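Long-range contacts in beta-glucoside phosphorylase BglX (Unidentified, PDB 5VQE), which probably cleaves beta-glucosides by transferring the glucosyl group to phosphate, as a glycoside phosphorylase of family GH3: residues Pro66-Met72 with Asn101-Asp106; Arg73-Gln77 with Val365-Leu369. One frame throughout, in Å; residues are numbered along the deposited sequence.

Contact 1: Pro66-Met72 with Asn101-Asp106; sequences PFKAKRM and NGGMED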
# COMPACT_ATOMS: atom_id res chain seq x y z
N PRO A 66 -3.36 -8.76 -8.40
CA PRO A 66 -3.02 -10.04 -7.77
C PRO A 66 -3.63 -11.23 -8.50
O PRO A 66 -4.85 -11.43 -8.49
CB PRO A 66 -3.59 -9.91 -6.35
CG PRO A 66 -3.89 -8.48 -6.16
CD PRO A 66 -4.19 -7.92 -7.52
N PHE A 67 -2.78 -12.00 -9.16
CA PHE A 67 -3.14 -13.33 -9.60
C PHE A 67 -1.92 -14.22 -9.34
O PHE A 67 -0.98 -13.82 -8.65
CB PHE A 67 -3.64 -13.31 -11.05
CG PHE A 67 -2.72 -12.62 -12.02
CD1 PHE A 67 -2.85 -11.27 -12.29
CD2 PHE A 67 -1.75 -13.34 -12.69
CE1 PHE A 67 -2.02 -10.64 -13.19
CE2 PHE A 67 -0.91 -12.71 -13.60
CZ PHE A 67 -1.05 -11.36 -13.85
N LYS A 68 -1.93 -15.44 -9.88
CA LYS A 68 -0.97 -16.44 -9.45
C LYS A 68 0.44 -16.15 -9.97
O LYS A 68 0.62 -15.71 -11.10
CB LYS A 68 -1.40 -17.83 -9.90
CG LYS A 68 -2.51 -18.43 -9.05
CD LYS A 68 -2.89 -19.83 -9.51
CE LYS A 68 -4.21 -20.30 -8.89
NZ LYS A 68 -5.38 -19.62 -9.52
N ALA A 69 1.43 -16.44 -9.12
CA ALA A 69 2.82 -16.18 -9.48
C ALA A 69 3.20 -16.83 -10.80
O ALA A 69 3.91 -16.24 -11.61
CB ALA A 69 3.74 -16.68 -8.37
N LYS A 70 2.75 -18.07 -11.02
CA LYS A 70 3.12 -18.76 -12.26
C LYS A 70 2.54 -18.05 -13.47
O LYS A 70 3.19 -18.00 -14.53
CB LYS A 70 2.65 -20.21 -12.20
CG LYS A 70 2.56 -20.88 -13.55
N ARG A 71 1.35 -17.47 -13.34
CA ARG A 71 0.76 -16.72 -14.44
C ARG A 71 1.47 -15.39 -14.65
O ARG A 71 1.68 -14.96 -15.80
CB ARG A 71 -0.73 -16.49 -14.19
CG ARG A 71 -1.56 -17.76 -14.22
CD ARG A 71 -1.75 -18.27 -15.63
NE ARG A 71 -2.79 -17.53 -16.34
CZ ARG A 71 -3.16 -17.77 -17.60
NH1 ARG A 71 -2.57 -18.74 -18.29
NH2 ARG A 71 -4.12 -17.05 -18.16
N MET A 72 1.85 -14.71 -13.56
CA MET A 72 2.67 -13.51 -13.71
C MET A 72 3.94 -13.81 -14.49
O MET A 72 4.33 -13.03 -15.36
CB MET A 72 3.02 -12.94 -12.35
CG MET A 72 1.85 -12.37 -11.60
SD MET A 72 2.35 -11.45 -10.15
CE MET A 72 0.75 -10.89 -9.60
N ASN A 101 -4.48 -6.45 -0.84
CA ASN A 101 -5.16 -6.24 -2.12
C ASN A 101 -4.19 -6.07 -3.29
O ASN A 101 -4.63 -5.83 -4.41
CB ASN A 101 -6.08 -5.01 -2.11
CG ASN A 101 -7.16 -5.09 -1.05
OD1 ASN A 101 -7.34 -4.16 -0.26
ND2 ASN A 101 -7.89 -6.20 -1.03
N GLY A 102 -2.89 -6.19 -3.06
CA GLY A 102 -1.92 -6.14 -4.13
C GLY A 102 -0.96 -7.31 -4.05
O GLY A 102 -1.17 -8.23 -3.25
N GLY A 103 0.10 -7.27 -4.84
CA GLY A 103 1.04 -8.36 -4.85
C GLY A 103 0.54 -9.51 -5.72
O GLY A 103 -0.15 -9.30 -6.71
N MET A 104 0.89 -10.73 -5.32
CA MET A 104 0.45 -11.91 -6.04
C MET A 104 -0.43 -12.76 -5.14
O MET A 104 -0.39 -12.66 -3.92
CB MET A 104 1.64 -12.73 -6.57
CG MET A 104 2.63 -13.17 -5.53
SD MET A 104 4.15 -13.88 -6.24
CE MET A 104 4.86 -12.49 -7.07
N GLU A 105 -1.25 -13.59 -5.78
CA GLU A 105 -2.24 -14.37 -5.04
C GLU A 105 -1.58 -15.34 -4.06
O GLU A 105 -2.09 -15.54 -2.95
CB GLU A 105 -3.12 -15.12 -6.04
CG GLU A 105 -4.15 -16.04 -5.43
CD GLU A 105 -5.04 -16.66 -6.49
OE1 GLU A 105 -5.44 -15.93 -7.43
OE2 GLU A 105 -5.33 -17.87 -6.41
N ASP A 106 -0.45 -15.94 -4.44
CA ASP A 106 0.15 -17.02 -3.67
C ASP A 106 1.55 -16.69 -3.15
O ASP A 106 2.34 -17.61 -2.88
CB ASP A 106 0.18 -18.30 -4.50
CG ASP A 106 0.65 -18.07 -5.92
OD1 ASP A 106 0.94 -16.90 -6.28
OD2 ASP A 106 0.71 -19.06 -6.69
O HOH W 1 1.67 -19.82 -9.00

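Contact 2: Arg73-Gln77 with Val365-Leu369; sequences REFTQ and VVPPL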
# COMPACT_ATOMS: atom_id res chain seq x y z
N ARG A 73 4.61 -14.92 -14.17
CA ARG A 73 5.86 -15.25 -14.85
C ARG A 73 5.61 -15.49 -16.34
O ARG A 73 6.40 -15.07 -17.19
CB ARG A 73 6.52 -16.47 -14.21
CG ARG A 73 7.87 -16.84 -14.84
CD ARG A 73 8.49 -18.10 -14.22
NE ARG A 73 9.93 -18.16 -14.49
CZ ARG A 73 10.48 -18.76 -15.53
NH1 ARG A 73 9.74 -19.38 -16.44
NH2 ARG A 73 11.80 -18.75 -15.68
N GLU A 74 4.52 -16.19 -16.66
CA GLU A 74 4.17 -16.41 -18.05
C GLU A 74 3.80 -15.10 -18.73
O GLU A 74 4.22 -14.85 -19.87
CB GLU A 74 3.02 -17.42 -18.13
CG GLU A 74 2.62 -17.81 -19.54
CD GLU A 74 1.27 -18.50 -19.56
OE1 GLU A 74 0.36 -18.00 -20.26
OE2 GLU A 74 1.11 -19.53 -18.87
N PHE A 75 3.04 -14.25 -18.05
CA PHE A 75 2.68 -12.96 -18.62
C PHE A 75 3.92 -12.11 -18.92
O PHE A 75 3.99 -11.46 -19.96
CB PHE A 75 1.74 -12.21 -17.68
CG PHE A 75 0.30 -12.66 -17.75
CD1 PHE A 75 -0.07 -13.79 -18.46
CD2 PHE A 75 -0.68 -11.94 -17.10
CE1 PHE A 75 -1.39 -14.19 -18.51
CE2 PHE A 75 -2.01 -12.34 -17.15
CZ PHE A 75 -2.36 -13.46 -17.85
N THR A 76 4.90 -12.11 -18.02
CA THR A 76 6.10 -11.31 -18.26
C THR A 76 6.80 -11.75 -19.54
O THR A 76 7.22 -10.91 -20.34
CB THR A 76 7.06 -11.42 -17.07
OG1 THR A 76 6.47 -10.81 -15.92
CG2 THR A 76 8.39 -10.72 -17.38
N GLN A 77 6.94 -13.06 -19.74
CA GLN A 77 7.59 -13.56 -20.95
C GLN A 77 6.82 -13.13 -22.19
O GLN A 77 7.40 -12.60 -23.15
CB GLN A 77 7.70 -15.08 -20.88
CG GLN A 77 8.73 -15.58 -19.89
CD GLN A 77 8.69 -17.08 -19.71
OE1 GLN A 77 7.69 -17.63 -19.24
NE2 GLN A 77 9.77 -17.76 -20.09
N VAL A 365 14.10 -12.95 -20.30
CA VAL A 365 13.13 -11.95 -19.88
C VAL A 365 12.61 -12.21 -18.47
O VAL A 365 11.99 -11.31 -17.87
CB VAL A 365 11.98 -11.90 -20.92
CG1 VAL A 365 10.63 -11.68 -20.27
CG2 VAL A 365 12.28 -10.82 -21.95
N VAL A 366 12.86 -13.39 -17.91
CA VAL A 366 12.60 -13.67 -16.50
C VAL A 366 13.79 -14.43 -15.94
O VAL A 366 14.61 -14.98 -16.70
CB VAL A 366 11.31 -14.49 -16.31
CG1 VAL A 366 10.08 -13.65 -16.63
CG2 VAL A 366 11.34 -15.76 -17.17
N PRO A 367 13.92 -14.47 -14.62
CA PRO A 367 15.01 -15.25 -14.02
C PRO A 367 14.78 -16.73 -14.24
O PRO A 367 13.68 -17.14 -14.64
CB PRO A 367 14.94 -14.89 -12.53
CG PRO A 367 13.95 -13.75 -12.43
CD PRO A 367 13.05 -13.88 -13.60
N PRO A 368 15.78 -17.57 -14.00
CA PRO A 368 15.58 -19.02 -14.12
C PRO A 368 14.41 -19.50 -13.26
O PRO A 368 14.07 -18.89 -12.25
CB PRO A 368 16.90 -19.61 -13.63
CG PRO A 368 17.91 -18.53 -13.83
CD PRO A 368 17.17 -17.23 -13.66
N LEU A 369 13.79 -20.61 -13.69
CA LEU A 369 12.70 -21.22 -12.93
C LEU A 369 13.08 -21.40 -11.47
O LEU A 369 12.22 -21.29 -10.59
CB LEU A 369 12.33 -22.57 -13.57
CG LEU A 369 10.87 -23.02 -13.69
CD1 LEU A 369 10.32 -23.51 -12.37
CD2 LEU A 369 9.97 -21.94 -14.28
O HOH W 2 11.40 -17.50 -12.48

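Contact 1: Pro66-Met72 with Asn101-Asp106
Ala69 N, at the start of helix 69-82, donates to Asp106 OD1 at 2.9 Å, through the syn lone pair of the oxygen, with an N-H...O angle of 157°. Asp106 OD2 takes a hydrogen bond from a water, and that water accepts the N-H of Lys70. Lys68 holds the N-cap position. The loop 101-106 thus lends an acid from far along the chain to the first turn of the helix. The positive end of the helix dipole probably favours the charged form of Asp106. A chi1 of 45° sets the carboxylate between the backbone N and carbonyl carbon of Asp106, facing Ala69.

Just before the helix, Glu105 N binds Phe67 O at 2.9 Å. The bond is almost straight at hydrogen, but the donor stands well above the carbonyl plane. Lys68 and Glu105 run alongside each other in the same direction. Their ends form a salt bridge, Lys68 NZ to Glu105 OE2, at 3.6 Å.

The buried side is mostly apolar. Met104 SD lies against Ala69 CB at 3.5 Å. The terminal methyl CE of Met72 reaches Met104 CB at 3.7 Å, carried there by a chain extended beyond CG. Met72 CE also packs on the buried Gly103 O, which has no hydrogen-bonding partner. Pro66 CA comes 3.1 Å from Gly103 O in a CA-H...O contact, and Pro66 CG rests over Gly102 CA.

Both segments belong to the TIM-barrel-type N-terminal domain. Segment 66-72 leads from strand 61-64 into helix 69-82. Segment 101-106 lies in the loop between strand 88-91, the parallel neighbour of 61-64, and helix 113-119.

Contact 2: Arg73-Gln77 with Val365-Leu369
The irregular segment 365-369 passes beside the helical turn 73-77, with the backbones nearest at Gln77 and Val365, whose CA atoms are 5.9 Å apart. Arg73 carries the polar part. Its chain is extended from CG to NE, with CG opposite the backbone N (chi1 -177°), and this reach brings the guanidinium to the loop. Arg73 NH2 donates to Pro367 O at 2.7 Å, nearly in line with the carbonyl bond. A water accepts the N-H of Arg73 NE at 2.6 Å and probably donates to Pro368 O. Two methyls sandwich the guanidinium. Val366 CG2 covers one face and Leu369 CD2 the opposite one, each 3.3 Å from its plane and offset toward the rim.

Helix 69-82 connects strands 61-64 and 88-91, parallel neighbours in the sheet, so it forms the crossover of a beta-alpha-beta unit in the TIM-barrel-type domain. The loop 365-369 comes much later, between helices 340-356 and 378-391.

Val366 also turns its CG1 to Thr76 CG2, a tight pair at 3.5 Å. Gln77 CG lies 3.8 Å from Val366 CG2. Val365 CG1 packs on the helix backbone at Thr76 O and Gln77 CA. Thr76 OG1 is hydrogen-bonded to Tyr64 OH.

Contacts 1 and 2 share helix 69-82, and their centres are 14 Å apart. Contact 1 ties the first turn to the loop 101-106, and contact 2 ties the next turn to the loop 365-369. They touch directly: Phe67 CZ of contact 1 lies 3.3 Å from Phe75 CD2 of contact 2, the ring planes at about 55°. Contact 1 is closer to the centre of the chain, and its Gly102 comes to about 8 Å from the bound 2-deoxy-2-fluoroglucose, taken between nearest atoms. Met63 of the sugar pocket lies in strand 61-64 and Asn92 directly after strand 88-91, the two strands that this helix joins. Contact 2 is at the surface.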